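Local coordinates for protein Non-reducing end beta-L-arabinofuranosidase (Bacteroides thetaiotaomicron, PDB 5MQO) that probably hydrolyses glycosidic bonds in plant pectin as a family GH127 glycoside hydrolase with aceric acidase activity, at residues N322-W327 with W393-V398; N328-R333 with I386-F391; H244-V249 with L303-A308; T26-S31 with V310-G315. All blocks are in the same frame, centred on the assembly; numbering follows the deposited sequence.

Each of the four contacts uses helix 297-314 or the next helix, 317-333. Contact 4 spans the widest interval of sequence, from the N-terminal loop to the end of helix 297-314, and encloses contact 3, which uses an earlier part of that helix. Contacts 1 and 2 follow in series; both join helix 317-333 to helix 382-399, and contact 2 is nested inside contact 1. Their centres are about 9 Å apart, against about 11 Å for contacts 3 and 4. Contacts 2 and 4 are separated most, with centres about 20 Å apart and nearest atoms about 7 Å apart. The four contacts join helix 243-255 to 297-314 and helix 317-333 to 382-399, and bring the chain's beginning onto helix 297-314.

Contact 1 of 4, residues N322-W327 with W393-V398; sequences NLTSIW and WRMLEV
Within the helical catalytic domain, an (alpha/alpha)6 barrel as in other members of GH127, helix 317-333 meets helix 382-399 through Leu-323, Thr-324 and Met-395. The backbones stand well apart: CA of Leu-323 and CA of Met-395, the nearest pair of alpha carbons, are separated by 8.7 Å, so side chains have to span the gap. Met-395 does most of this. Its CG lies anti to the carbonyl carbon (chi1 -63°), and the chain bends again at chi2 and chi3, curling the thioether so that sulfur and terminal methyl reach different residues. SD of Met-395 comes within 4.1 Å of CB of Leu-323 and lies 4.2 Å from CD1 of the same leucine, meeting both the root and one branch of a side chain that it passes at a slant. The CE methyl of Met-395 is 4.1 Å from CG2 of Thr-324, and there the two side chains cross at about a right angle. Distances of this size indicate apolar van der Waals contact without compression, consistent with a modest 145 Å² buried in total. Other helices close round the site. Leu-323 also rests on Val-307 of helix 297-314, Met-395 touches Tyr-404 of helix 402-416, and the Trp-327 ring packs edge-to-face with that tyrosine. Thr-324 divides its two branches by polarity: CG2 serves the interface, whereas OG1, placed between backbone N and carbonyl carbon (chi1 56°), is hydrogen-bonded to O of Met-320, one turn earlier in its own helix.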
# COMPACT_ATOMS: atom_id res chain seq x y z
N ASN A 322 13.27 4.64 -16.90
CA ASN A 322 13.76 4.06 -15.67
C ASN A 322 12.63 3.49 -14.87
O ASN A 322 12.71 2.35 -14.43
CB ASN A 322 14.53 5.09 -14.84
CG ASN A 322 15.76 5.62 -15.57
OD1 ASN A 322 15.77 6.75 -16.02
ND2 ASN A 322 16.79 4.78 -15.71
N LEU A 323 11.56 4.25 -14.69
CA LEU A 323 10.49 3.82 -13.77
C LEU A 323 9.80 2.58 -14.27
O LEU A 323 9.46 1.72 -13.45
CB LEU A 323 9.48 4.93 -13.51
CG LEU A 323 9.97 6.13 -12.68
CD1 LEU A 323 8.91 7.24 -12.68
CD2 LEU A 323 10.36 5.73 -11.26
N THR A 324 9.64 2.43 -15.59
CA THR A 324 9.00 1.20 -16.14
C THR A 324 9.87 -0.07 -16.11
O THR A 324 9.33 -1.10 -15.89
CB THR A 324 8.33 1.39 -17.53
OG1 THR A 324 9.27 1.89 -18.48
CG2 THR A 324 7.26 2.40 -17.45
N SER A 325 11.19 -0.03 -16.25
CA SER A 325 11.95 -1.28 -16.03
C SER A 325 12.13 -1.59 -14.54
O SER A 325 12.27 -2.76 -14.18
CB SER A 325 13.28 -1.40 -16.83
OG SER A 325 13.97 -0.19 -16.78
N ILE A 326 12.15 -0.57 -13.69
CA ILE A 326 12.22 -0.78 -12.24
C ILE A 326 10.89 -1.41 -11.75
O ILE A 326 10.90 -2.34 -10.95
CB ILE A 326 12.54 0.54 -11.47
CG1 ILE A 326 13.92 1.03 -11.85
CG2 ILE A 326 12.54 0.34 -9.96
CD1 ILE A 326 14.27 2.38 -11.27
N TRP A 327 9.77 -0.88 -12.24
CA TRP A 327 8.47 -1.41 -11.83
C TRP A 327 8.44 -2.85 -12.26
O TRP A 327 8.19 -3.74 -11.47
CB TRP A 327 7.30 -0.62 -12.45
CG TRP A 327 5.97 -1.21 -12.16
CD1 TRP A 327 5.20 -0.99 -11.07
CD2 TRP A 327 5.25 -2.13 -12.99
NE1 TRP A 327 4.03 -1.74 -11.14
CE2 TRP A 327 4.05 -2.44 -12.32
CE3 TRP A 327 5.50 -2.72 -14.23
CZ2 TRP A 327 3.09 -3.34 -12.87
CZ3 TRP A 327 4.55 -3.62 -14.78
CH2 TRP A 327 3.36 -3.91 -14.09
N TRP A 393 0.37 3.92 -7.26
CA TRP A 393 -0.68 4.88 -7.36
C TRP A 393 -0.26 6.03 -8.27
O TRP A 393 -1.04 6.44 -9.09
CB TRP A 393 -1.12 5.37 -6.00
CG TRP A 393 -2.27 6.30 -6.11
CD1 TRP A 393 -2.22 7.67 -6.07
CD2 TRP A 393 -3.63 5.96 -6.34
NE1 TRP A 393 -3.47 8.19 -6.22
CE2 TRP A 393 -4.36 7.16 -6.39
CE3 TRP A 393 -4.32 4.75 -6.49
CZ2 TRP A 393 -5.73 7.19 -6.58
CZ3 TRP A 393 -5.69 4.77 -6.67
CH2 TRP A 393 -6.38 5.99 -6.73
N ARG A 394 0.96 6.53 -8.13
CA ARG A 394 1.48 7.59 -9.00
C ARG A 394 1.58 7.10 -10.44
O ARG A 394 1.18 7.80 -11.38
CB ARG A 394 2.85 8.05 -8.54
CG ARG A 394 2.84 9.19 -7.54
CD ARG A 394 2.28 8.77 -6.21
NE ARG A 394 2.42 9.81 -5.21
CZ ARG A 394 1.74 9.84 -4.08
NH1 ARG A 394 0.87 8.88 -3.75
NH2 ARG A 394 1.94 10.84 -3.24
N MET A 395 2.07 5.87 -10.61
CA MET A 395 2.13 5.29 -11.96
C MET A 395 0.74 5.16 -12.61
O MET A 395 0.59 5.43 -13.81
CB MET A 395 2.87 3.95 -11.93
CG MET A 395 4.32 4.07 -11.50
SD MET A 395 5.43 4.91 -12.64
CE MET A 395 5.47 3.72 -13.97
N LEU A 396 -0.26 4.78 -11.83
CA LEU A 396 -1.64 4.83 -12.31
C LEU A 396 -2.00 6.23 -12.82
O LEU A 396 -2.46 6.36 -13.97
CB LEU A 396 -2.63 4.41 -11.23
CG LEU A 396 -4.12 4.39 -11.61
CD1 LEU A 396 -4.42 3.34 -12.68
CD2 LEU A 396 -4.95 4.12 -10.36
N GLU A 397 -1.79 7.26 -12.00
CA GLU A 397 -2.25 8.64 -12.34
C GLU A 397 -1.50 9.21 -13.59
O GLU A 397 -2.09 9.84 -14.44
CB GLU A 397 -2.18 9.59 -11.12
CG GLU A 397 -3.01 9.11 -9.91
CD GLU A 397 -3.69 10.20 -9.08
OE1 GLU A 397 -3.07 11.23 -8.65
OE2 GLU A 397 -4.90 10.02 -8.83
N VAL A 398 -0.22 8.92 -13.70
CA VAL A 398 0.59 9.29 -14.85
C VAL A 398 0.31 8.54 -16.16
O VAL A 398 0.67 9.04 -17.22
CB VAL A 398 2.08 9.06 -14.48
CG1 VAL A 398 2.97 8.97 -15.70
CG2 VAL A 398 2.56 10.16 -13.55

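Contact 2 of 4, residues N328-R333 with I386-F391; sequences NDIVTR and IGNMLF
Ile-330 lays its CG2 methyl against the amide of Asn-388, where CG2 of Ile-330 and OD1 of Asn-388 are 4.1 Å apart and the two side chains slide past each other in opposite directions. The contact is van der Waals in kind, a methyl beside an amide oxygen. In Asn-388 the CG carbon extends away from the backbone N (chi1 -166°), which carries the amide across toward Ile-330, while ND2 is held by O of Gly-339. The other branch of the isoleucine supplies a second, looser touch: CD1 of Ile-330 approaches CE2 of Phe-391 obliquely at 4.4 Å. With CA of Ile-330 and CA of Asn-388 9.1 Å apart, three buried side chains reach across, and only 102 Å² is buried. Several polar groups of segment 328-333 are bonded within the segment itself. Arg-333 grips one oxygen of Asp-329 side-on with two nitrogens: NE lies 2.9 Å from OD1 of Asp-329, nearly in line with its C-O bond, and NH2 lies 3.0 Å from the same OD1, coming from above the carboxylate plane. Asp-329 OD2 has partners of its own in Lys-334 NZ and the backbone N of Ala-293. Thr-332 adds a double hold on O of Asn-328, its N and OG1 arriving from opposite faces of the carbonyl plane. Around this helix pair, helix 297-314 contributes Asn-301, which both Ile-330 and Asn-388 touch, and helix 402-416 adds Leu-407 beside Val-331 and Cys-411 beside Asn-388.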
# COMPACT_ATOMS: atom_id res chain seq x y z
N ASN A 328 8.78 -3.07 -13.52
CA ASN A 328 8.85 -4.38 -14.10
C ASN A 328 9.71 -5.35 -13.30
O ASN A 328 9.31 -6.47 -13.08
CB ASN A 328 9.39 -4.26 -15.53
CG ASN A 328 9.15 -5.50 -16.35
OD1 ASN A 328 9.99 -6.43 -16.37
ND2 ASN A 328 7.98 -5.54 -17.01
N ASP A 329 10.89 -4.91 -12.88
CA ASP A 329 11.84 -5.71 -12.07
C ASP A 329 11.23 -6.16 -10.74
O ASP A 329 11.21 -7.35 -10.40
CB ASP A 329 13.11 -4.90 -11.77
CG ASP A 329 14.16 -5.73 -11.05
OD1 ASP A 329 14.20 -6.96 -11.28
OD2 ASP A 329 14.95 -5.16 -10.26
N ILE A 330 10.69 -5.21 -10.01
CA ILE A 330 9.98 -5.48 -8.81
C ILE A 330 8.87 -6.53 -9.00
O ILE A 330 8.81 -7.53 -8.29
CB ILE A 330 9.35 -4.17 -8.25
CG1 ILE A 330 10.44 -3.22 -7.71
CG2 ILE A 330 8.37 -4.49 -7.13
CD1 ILE A 330 10.03 -1.77 -7.66
N VAL A 331 8.00 -6.30 -9.96
CA VAL A 331 6.73 -6.99 -10.00
C VAL A 331 6.87 -8.37 -10.61
O VAL A 331 6.17 -9.30 -10.21
CB VAL A 331 5.67 -6.13 -10.74
CG1 VAL A 331 4.54 -6.95 -11.35
CG2 VAL A 331 5.13 -5.08 -9.79
N THR A 332 7.74 -8.51 -11.58
CA THR A 332 7.91 -9.82 -12.20
C THR A 332 9.06 -10.65 -11.55
O THR A 332 9.23 -11.86 -11.84
CB THR A 332 8.10 -9.64 -13.71
OG1 THR A 332 9.37 -9.04 -13.96
CG2 THR A 332 6.97 -8.76 -14.30
N ARG A 333 9.86 -10.01 -10.69
CA ARG A 333 11.08 -10.68 -10.21
C ARG A 333 11.40 -10.57 -8.75
O ARG A 333 12.16 -11.40 -8.26
CB ARG A 333 12.31 -10.27 -11.04
CG ARG A 333 12.06 -10.25 -12.55
CD ARG A 333 13.35 -10.36 -13.35
NE ARG A 333 14.30 -9.35 -12.92
CZ ARG A 333 15.58 -9.30 -13.26
NH1 ARG A 333 16.10 -10.21 -14.08
NH2 ARG A 333 16.36 -8.33 -12.77
N ILE A 386 3.80 -0.13 1.75
CA ILE A 386 3.12 1.15 1.55
C ILE A 386 3.82 1.94 0.45
O ILE A 386 3.19 2.68 -0.29
CB ILE A 386 3.09 2.00 2.85
CG1 ILE A 386 2.22 1.31 3.91
CG2 ILE A 386 2.61 3.44 2.59
CD1 ILE A 386 2.26 1.94 5.28
N GLY A 387 5.14 1.82 0.39
CA GLY A 387 5.92 2.47 -0.64
C GLY A 387 5.56 1.95 -2.02
O GLY A 387 5.29 2.73 -2.92
N ASN A 388 5.56 0.63 -2.17
CA ASN A 388 5.16 0.00 -3.43
C ASN A 388 3.72 0.42 -3.81
O ASN A 388 3.43 0.63 -4.99
CB ASN A 388 5.26 -1.51 -3.31
CG ASN A 388 5.20 -2.23 -4.65
OD1 ASN A 388 5.69 -1.75 -5.69
ND2 ASN A 388 4.62 -3.42 -4.63
N MET A 389 2.85 0.56 -2.82
CA MET A 389 1.48 0.98 -3.05
C MET A 389 1.39 2.42 -3.62
O MET A 389 0.73 2.65 -4.62
CB MET A 389 0.71 0.91 -1.74
CG MET A 389 -0.74 1.33 -1.86
SD MET A 389 -1.59 1.41 -0.29
CE MET A 389 -2.94 2.46 -0.77
N LEU A 390 2.07 3.35 -2.95
CA LEU A 390 2.14 4.74 -3.36
C LEU A 390 2.93 4.93 -4.68
O LEU A 390 2.58 5.79 -5.47
CB LEU A 390 2.78 5.57 -2.27
CG LEU A 390 2.14 5.69 -0.88
CD1 LEU A 390 3.14 6.35 0.08
CD2 LEU A 390 0.85 6.49 -0.89
N PHE A 391 3.98 4.15 -4.93
CA PHE A 391 4.62 4.11 -6.26
C PHE A 391 3.56 3.76 -7.31
O PHE A 391 3.36 4.49 -8.28
CB PHE A 391 5.80 3.13 -6.28
CG PHE A 391 6.49 2.95 -7.64
CD1 PHE A 391 6.66 4.02 -8.53
CD2 PHE A 391 7.03 1.72 -7.99
CE1 PHE A 391 7.31 3.84 -9.76
CE2 PHE A 391 7.68 1.54 -9.23
CZ PHE A 391 7.80 2.61 -10.12

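Contact 3 of 4, residues H244-V249 with L303-A308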
# COMPACT_ATOMS: atom_id res chain seq x y z
N HIS A 244 10.39 13.18 1.87
CA HIS A 244 10.73 14.49 1.30
C HIS A 244 10.34 14.69 -0.17
O HIS A 244 9.81 15.74 -0.50
CB HIS A 244 12.25 14.76 1.43
CG HIS A 244 12.69 15.11 2.81
ND1 HIS A 244 13.86 15.79 3.07
CD2 HIS A 244 12.12 14.88 4.02
CE1 HIS A 244 13.99 15.96 4.37
NE2 HIS A 244 12.95 15.42 4.97
N TYR A 245 10.60 13.70 -1.02
CA TYR A 245 10.47 13.85 -2.49
C TYR A 245 9.01 14.11 -2.86
O TYR A 245 8.71 15.01 -3.66
CB TYR A 245 10.95 12.60 -3.22
CG TYR A 245 12.42 12.32 -3.07
CD1 TYR A 245 12.90 11.58 -1.99
CD2 TYR A 245 13.33 12.77 -4.01
CE1 TYR A 245 14.25 11.32 -1.83
CE2 TYR A 245 14.68 12.50 -3.88
CZ TYR A 245 15.14 11.78 -2.78
OH TYR A 245 16.49 11.50 -2.63
N MET A 246 8.12 13.31 -2.27
CA MET A 246 6.68 13.44 -2.43
C MET A 246 6.15 14.74 -1.81
O MET A 246 5.43 15.50 -2.47
CB MET A 246 5.97 12.20 -1.85
CG MET A 246 5.90 11.01 -2.82
SD MET A 246 5.41 9.37 -2.22
CE MET A 246 4.26 9.81 -0.91
N GLY A 247 6.54 15.01 -0.56
CA GLY A 247 6.13 16.23 0.16
C GLY A 247 6.42 17.53 -0.56
O GLY A 247 5.59 18.43 -0.58
N VAL A 248 7.60 17.60 -1.18
CA VAL A 248 8.05 18.80 -1.90
C VAL A 248 7.30 18.98 -3.22
O VAL A 248 6.92 20.10 -3.57
CB VAL A 248 9.61 18.85 -2.03
CG1 VAL A 248 10.14 17.82 -3.01
CG2 VAL A 248 10.10 20.20 -2.50
N VAL A 249 7.05 17.89 -3.95
CA VAL A 249 6.22 17.96 -5.17
C VAL A 249 4.75 18.24 -4.79
O VAL A 249 4.02 18.96 -5.49
CB VAL A 249 6.30 16.67 -6.01
CG1 VAL A 249 5.33 16.72 -7.20
CG2 VAL A 249 7.71 16.46 -6.54
N LEU A 303 11.59 6.56 -3.17
CA LEU A 303 12.31 7.20 -4.30
C LEU A 303 11.51 7.05 -5.55
O LEU A 303 11.24 8.04 -6.20
CB LEU A 303 13.70 6.60 -4.55
CG LEU A 303 14.44 6.93 -5.87
CD1 LEU A 303 14.75 8.39 -6.01
CD2 LEU A 303 15.75 6.17 -5.97
N TYR A 304 11.15 5.82 -5.89
CA TYR A 304 10.47 5.56 -7.17
C TYR A 304 9.15 6.36 -7.29
O TYR A 304 8.85 6.95 -8.34
CB TYR A 304 10.27 4.05 -7.47
CG TYR A 304 11.50 3.20 -7.28
CD1 TYR A 304 12.75 3.70 -7.58
CD2 TYR A 304 11.41 1.90 -6.79
CE1 TYR A 304 13.88 2.95 -7.40
CE2 TYR A 304 12.55 1.12 -6.62
CZ TYR A 304 13.78 1.66 -6.93
OH TYR A 304 14.94 0.96 -6.78
N ALA A 305 8.42 6.39 -6.19
CA ALA A 305 7.22 7.18 -6.06
C ALA A 305 7.47 8.65 -6.34
O ALA A 305 6.77 9.26 -7.15
CB ALA A 305 6.68 7.04 -4.65
N GLY A 306 8.46 9.20 -5.63
CA GLY A 306 8.84 10.61 -5.73
C GLY A 306 9.23 10.97 -7.14
O GLY A 306 8.85 12.03 -7.63
N VAL A 307 9.96 10.09 -7.82
CA VAL A 307 10.35 10.33 -9.21
C VAL A 307 9.14 10.38 -10.16
O VAL A 307 9.11 11.18 -11.09
CB VAL A 307 11.40 9.29 -9.66
CG1 VAL A 307 11.65 9.31 -11.17
CG2 VAL A 307 12.71 9.55 -8.92
N ALA A 308 8.15 9.53 -9.92
CA ALA A 308 6.92 9.51 -10.70
C ALA A 308 6.20 10.81 -10.53
O ALA A 308 5.67 11.36 -11.48
CB ALA A 308 6.04 8.38 -10.28
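This is close packing of two nearly parallel helices in the catalytic domain, centred on the glycine Gly-306 and the side chains of Tyr-245 and Met-246. The evidence is geometric: the axes of segments 244-249 and 303-308 approach to 8.2 Å, their directions differ by 21°, and CA of Met-246 lies just 4.9 Å from CA of Gly-306. Such proximity depends on the absence of a side chain at Gly-306, whose beta position would face the other helix. CB of Tyr-245 rests 3.8 Å from CA of Gly-306, and CG of Met-246 lies 4.2 Å from the same CA, so the glycine receives the roots of two consecutive side chains. Farther out, SD of Met-246 meets the CB methyl of Ala-305 at 3.6 Å; CG of Met-246 stands anti to its carbonyl carbon (chi1 -84°), and the chain stays extended to the sulfur before bending at chi3. Gly-306 thus takes the CB of Tyr-245 and the CG of Met-246, and Ala-305 takes the sulfur. All four residues are buried; 226 Å² is buried between the segments, and the touches across it are van der Waals in kind. The phenol of Tyr-245 has its polar partner elsewhere, its OH being hydrogen-bonded to NH2 of Arg-271. Near-parallel running fits two helices of the same layer in an (alpha/alpha)6 barrel, as GH127 catalytic domains have. Segment 244-249 also packs on helix 258-270, Val-248 touching Leu-263 and Ser-264, while Tyr-304 and Ala-308 of helix 297-314 turn to Ile-326 and Leu-323 of helix 317-333.

Contact 4 of 4, residues T26-S31 with V310-G315; sequences TDMSQS and VYAETG
Ser-31 and Met-28 press closely on Ala-312 and Glu-313 where the N-terminal loop reaches the end of helix 297-314, whereas the outer part of the loop, at Ser-29 and Gln-30, makes no such contact. On the tight side, OG of Ser-31 donates to OE2 of Glu-313 at a short 2.5 Å, approaching the syn side of the carboxylate 25° out of its plane. That same OE2 forms a salt bridge with NE of Arg-253, so serine and arginine share one oxygen; this would probably stabilise a negative charge on the buried glutamate. Beside it, CB of Ser-31 lies 3.5 Å from O of Ala-312, and the CE methyl of Met-28 comes within 3.4 Å of CB of Ala-312. The CB of Met-28 is directed neither at the helix nor from it, and the bend at chi3 (41°) brings CE onto Ala-312. The loop is shaped by a type I beta turn from Met-28 to Ser-31, closed by N of Ser-31 to O of Met-28 at 3.1 Å, and overlapped at its start by an Asx turn in which OD1 of Asp-27 accepts N of Ser-29 at 3.2 Å. Arg-32 and Tyr-33, just beyond, bond to the backbone of Glu-313 and Ala-312. On the loose side Gln-30 is exposed and the end of its side chain leads away from the helix. The helix end is separate from Gln-30: Gly-315, partly exposed, leaves helical geometry with a positive phi, and its N is still bonded to O of Tyr-311 at 3.0 Å.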
# COMPACT_ATOMS: atom_id res chain seq x y z
N THR A 26 -3.56 13.31 -2.93
CA THR A 26 -2.59 13.83 -3.90
C THR A 26 -3.24 14.39 -5.16
O THR A 26 -4.00 13.72 -5.86
CB THR A 26 -1.47 12.81 -4.26
OG1 THR A 26 -2.03 11.52 -4.49
CG2 THR A 26 -0.48 12.73 -3.11
N ASP A 27 -2.83 15.60 -5.48
CA ASP A 27 -3.49 16.40 -6.45
C ASP A 27 -2.68 16.59 -7.73
O ASP A 27 -2.01 17.60 -7.89
CB ASP A 27 -3.76 17.73 -5.79
CG ASP A 27 -4.60 18.61 -6.63
OD1 ASP A 27 -5.26 18.10 -7.55
OD2 ASP A 27 -4.59 19.83 -6.34
N MET A 28 -2.80 15.64 -8.66
CA MET A 28 -2.24 15.77 -10.02
C MET A 28 -3.19 16.52 -10.99
O MET A 28 -3.05 16.46 -12.21
CB MET A 28 -1.85 14.39 -10.56
CG MET A 28 -0.79 13.72 -9.71
SD MET A 28 -0.04 12.16 -10.20
CE MET A 28 0.17 12.43 -11.93
N SER A 29 -4.14 17.27 -10.45
CA SER A 29 -5.17 17.90 -11.26
C SER A 29 -4.65 18.97 -12.23
O SER A 29 -5.22 19.14 -13.28
CB SER A 29 -6.23 18.48 -10.33
OG SER A 29 -5.67 19.51 -9.55
N GLN A 30 -3.55 19.65 -11.87
CA GLN A 30 -2.85 20.61 -12.75
C GLN A 30 -1.59 20.04 -13.40
O GLN A 30 -0.87 20.77 -14.07
CB GLN A 30 -2.38 21.86 -11.97
CG GLN A 30 -3.41 22.49 -11.04
CD GLN A 30 -4.49 23.23 -11.80
OE1 GLN A 30 -4.22 24.25 -12.43
NE2 GLN A 30 -5.73 22.72 -11.75
N SER A 31 -1.29 18.77 -13.18
CA SER A 31 0.00 18.24 -13.59
C SER A 31 -0.00 17.99 -15.10
O SER A 31 -0.90 17.35 -15.59
CB SER A 31 0.32 16.97 -12.81
OG SER A 31 0.41 17.28 -11.43
N VAL A 310 7.74 13.70 -9.85
CA VAL A 310 8.47 14.68 -10.68
C VAL A 310 8.11 14.49 -12.14
O VAL A 310 7.84 15.49 -12.82
CB VAL A 310 9.99 14.63 -10.47
CG1 VAL A 310 10.73 15.48 -11.53
CG2 VAL A 310 10.31 15.10 -9.05
N TYR A 311 8.04 13.23 -12.59
CA TYR A 311 7.64 12.97 -13.98
C TYR A 311 6.28 13.58 -14.31
O TYR A 311 6.10 14.15 -15.37
CB TYR A 311 7.66 11.48 -14.33
CG TYR A 311 7.13 11.29 -15.71
CD1 TYR A 311 7.93 11.52 -16.83
CD2 TYR A 311 5.77 11.00 -15.91
CE1 TYR A 311 7.41 11.41 -18.12
CE2 TYR A 311 5.24 10.88 -17.18
CZ TYR A 311 6.05 11.08 -18.27
OH TYR A 311 5.46 10.95 -19.49
N ALA A 312 5.33 13.47 -13.38
CA ALA A 312 3.99 14.05 -13.57
C ALA A 312 4.02 15.52 -13.97
O ALA A 312 3.14 15.98 -14.69
CB ALA A 312 3.16 13.90 -12.31
N GLU A 313 5.03 16.23 -13.46
CA GLU A 313 5.20 17.66 -13.67
C GLU A 313 6.11 17.97 -14.84
O GLU A 313 5.81 18.90 -15.56
CB GLU A 313 5.73 18.34 -12.38
CG GLU A 313 4.99 17.98 -11.09
CD GLU A 313 3.48 18.22 -11.16
OE1 GLU A 313 3.03 19.15 -11.89
OE2 GLU A 313 2.73 17.48 -10.45
N THR A 314 7.21 17.23 -15.01
CA THR A 314 8.25 17.57 -16.04
C THR A 314 8.15 16.89 -17.43
O THR A 314 8.73 17.38 -18.41
CB THR A 314 9.70 17.30 -15.52
OG1 THR A 314 9.95 15.88 -15.43
CG2 THR A 314 9.95 17.98 -14.16
N GLY A 315 7.46 15.74 -17.50
CA GLY A 315 7.32 14.96 -18.72
C GLY A 315 8.60 14.46 -19.32
O GLY A 315 8.63 14.15 -20.50